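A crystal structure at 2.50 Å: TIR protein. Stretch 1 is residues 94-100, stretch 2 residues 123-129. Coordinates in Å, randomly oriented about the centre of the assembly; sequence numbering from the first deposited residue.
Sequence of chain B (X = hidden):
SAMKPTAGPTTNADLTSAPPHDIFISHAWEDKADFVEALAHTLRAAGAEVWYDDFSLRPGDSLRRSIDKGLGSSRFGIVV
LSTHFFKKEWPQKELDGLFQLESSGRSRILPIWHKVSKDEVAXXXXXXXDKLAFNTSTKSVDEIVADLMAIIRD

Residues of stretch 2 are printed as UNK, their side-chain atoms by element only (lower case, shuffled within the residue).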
# COMPACT_ATOMS: atom_id res chain seq x y z
N GLU B 94 -5.79 -2.87 -24.17
CA GLU B 94 -5.83 -1.45 -23.84
C GLU B 94 -5.65 -1.25 -22.34
O GLU B 94 -5.23 -0.18 -21.89
CB GLU B 94 -7.17 -0.86 -24.30
CG GLU B 94 -7.14 0.63 -24.55
CD GLU B 94 -6.33 0.99 -25.79
OE1 GLU B 94 -6.14 2.20 -26.05
OE2 GLU B 94 -5.89 0.07 -26.50
N LEU B 95 -5.96 -2.29 -21.57
CA LEU B 95 -5.84 -2.24 -20.12
C LEU B 95 -4.44 -2.57 -19.64
O LEU B 95 -3.99 -2.04 -18.63
CB LEU B 95 -6.84 -3.20 -19.48
CG LEU B 95 -8.30 -2.79 -19.69
CD1 LEU B 95 -9.22 -3.67 -18.87
CD2 LEU B 95 -8.46 -1.32 -19.29
N ASP B 96 -3.75 -3.45 -20.38
CA ASP B 96 -2.41 -3.91 -20.02
C ASP B 96 -1.39 -2.89 -19.51
O ASP B 96 -0.62 -3.19 -18.59
CB ASP B 96 -1.78 -4.69 -21.20
CG ASP B 96 -2.48 -6.02 -21.47
OD1 ASP B 96 -3.08 -6.60 -20.53
OD2 ASP B 96 -2.42 -6.50 -22.62
N GLY B 97 -1.36 -1.69 -20.09
CA GLY B 97 -0.40 -0.70 -19.64
C GLY B 97 -0.71 -0.16 -18.25
O GLY B 97 0.18 0.29 -17.53
N LEU B 98 -1.99 -0.21 -17.89
CA LEU B 98 -2.48 0.29 -16.61
C LEU B 98 -1.99 -0.47 -15.39
O LEU B 98 -2.38 -0.16 -14.26
CB LEU B 98 -4.01 0.28 -16.64
CG LEU B 98 -4.78 1.36 -15.89
CD1 LEU B 98 -4.32 2.74 -16.34
CD2 LEU B 98 -6.26 1.18 -16.18
N PHE B 99 -1.13 -1.46 -15.59
CA PHE B 99 -0.64 -2.25 -14.46
C PHE B 99 0.85 -2.10 -14.22
O PHE B 99 1.33 -2.30 -13.11
CB PHE B 99 -0.96 -3.73 -14.67
CG PHE B 99 -2.41 -4.01 -14.94
CD1 PHE B 99 -3.39 -3.58 -14.06
CD2 PHE B 99 -2.78 -4.69 -16.09
CE1 PHE B 99 -4.74 -3.84 -14.32
CE2 PHE B 99 -4.12 -4.95 -16.36
CZ PHE B 99 -5.10 -4.52 -15.47
N GLN B 100 1.58 -1.74 -15.28
CA GLN B 100 3.03 -1.60 -15.22
C GLN B 100 3.57 -1.24 -13.83
O GLN B 100 3.05 -0.35 -13.15
CB GLN B 100 3.48 -0.56 -16.24
CG GLN B 100 4.96 -0.63 -16.55
CD GLN B 100 5.35 0.27 -17.70
OE1 GLN B 100 5.20 1.49 -17.62
NE2 GLN B 100 5.86 -0.33 -18.77
N UNK B 123 -15.87 -8.19 -13.19
CA UNK B 123 -16.51 -8.33 -14.50
C UNK B 123 -15.75 -7.56 -15.57
O UNK B 123 -15.63 -8.01 -16.71
c UNK B 123 -17.95 -7.81 -14.45
o UNK B 123 -18.81 -8.77 -13.87
N UNK B 124 -15.23 -6.40 -15.19
CA UNK B 124 -14.48 -5.58 -16.12
C UNK B 124 -13.07 -6.14 -16.31
O UNK B 124 -12.61 -6.29 -17.44
c UNK B 124 -11.47 -1.71 -17.59
c UNK B 124 -11.35 -1.99 -16.23
c UNK B 124 -14.41 -4.14 -15.60
c UNK B 124 -13.51 -3.01 -17.66
c UNK B 124 -12.30 -2.78 -15.59
c UNK B 124 -13.39 -3.30 -16.30
c UNK B 124 -12.55 -2.22 -18.30
N UNK B 125 -12.41 -6.45 -15.20
CA UNK B 125 -11.05 -6.96 -15.23
C UNK B 125 -10.70 -7.75 -13.97
O UNK B 125 -10.49 -7.16 -12.91
o UNK B 125 -8.72 -6.23 -15.31
c UNK B 125 -10.07 -5.80 -15.39
N UNK B 126 -10.60 -9.08 -14.08
CA UNK B 126 -10.27 -9.96 -12.95
C UNK B 126 -9.01 -9.54 -12.20
O UNK B 126 -9.02 -9.45 -10.97
c UNK B 126 -10.10 -11.33 -13.62
c UNK B 126 -11.03 -11.23 -14.81
c UNK B 126 -10.76 -9.86 -15.33
N UNK B 127 -7.94 -9.28 -12.93
CA UNK B 127 -6.68 -8.89 -12.31
C UNK B 127 -6.84 -7.62 -11.47
O UNK B 127 -6.31 -7.51 -10.36
c UNK B 127 -5.58 -8.66 -13.38
o UNK B 127 -5.52 -9.80 -14.24
c UNK B 127 -4.22 -8.45 -12.73
N UNK B 128 -7.59 -6.66 -12.00
CA UNK B 128 -7.82 -5.39 -11.33
C UNK B 128 -8.61 -5.54 -10.03
O UNK B 128 -8.42 -4.78 -9.07
s UNK B 128 -7.41 -2.06 -11.46
c UNK B 128 -8.89 -3.07 -11.70
c UNK B 128 -7.23 -1.34 -13.10
c UNK B 128 -8.58 -4.45 -12.27
N UNK B 129 -9.49 -6.54 -9.99
CA UNK B 129 -10.33 -6.78 -8.84
C UNK B 129 -9.57 -7.33 -7.64
O UNK B 129 -10.09 -7.36 -6.52
c UNK B 129 -11.47 -7.72 -9.22

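Position 123 carries one carbon and then one oxygen, the shortest hydroxyl side chain. It is out of reach of stretch 1, so it takes no part in the contact, and its oxygen is hydrogen-bonded elsewhere in the structure. This is Ser123.

Position 124 has seven carbons: one leaving the backbone, then a closed ring of six with no hydroxyl on it. The CA-to-CB bond points sideways, but with chi1 in t the ring swings nearer to stretch 1, and its outermost carbon meets CD1 of Leu95. The residue is Phe124, and its CZ lies 3.2 Å from Leu95 CD1, a very tight carbon-carbon approach.

Position 125 again shows one carbon and one oxygen, now buried and directed toward stretch 1. Its CB is 4.2 Å from Leu95 CD1, while its oxygen faces the edge of the Phe99 ring, near the ring plane. It is Ser125, with OG 4.0 Å from Phe99 CZ. It is also the first residue after the helix to leave helical phi/psi.

At position 126 three carbons close a ring onto the backbone nitrogen, which leaves that nitrogen no hydrogen to donate. This is Pro126, exposed and out of reach of stretch 1.

Position 127 branches at its first carbon into one oxygen and one carbon. Its CA-to-CB bond points toward stretch 1, and CB stays 4.7 Å from Phe99 CZ, covering some surface without close contact. This is Thr127.

Position 128 is an unbranched run of two carbons, a sulfur and a last carbon, which can only be Met128. Its CA-to-CB bond points sideways, yet t, p, p torsions bring the terminal methyl round to stretch 1, where CE lies 3.7 Å from Phe99 CE1 and 4.1 Å from Leu98 CD2.

Position 129 has a single side-chain carbon, so it is Ala129, out of reach of stretch 1. Ala129 N donates to Ser125 O at 3.1 Å, across the segment that contains Met128.

The contact works by apolar packing, with no hydrogen bond crossing between the stretches. Leu95, Leu98 and Phe99 all point toward stretch 2, and Phe124 and Met128 answer by curling their ends in from sideways starts. Leu95 CA lies 8.6 Å from Ser125 CA, and Phe99 CA 8.4 Å from Met128 CA. The rule to read here is that long side chains reach across while Ser125 sits set back from the two tips, its CB near Leu95 CD1 and its OG at the edge of the Phe99 ring. The two stretches together bury 274 Å², both sides summed.

Stretch 2 (123-129) SFSPTMA
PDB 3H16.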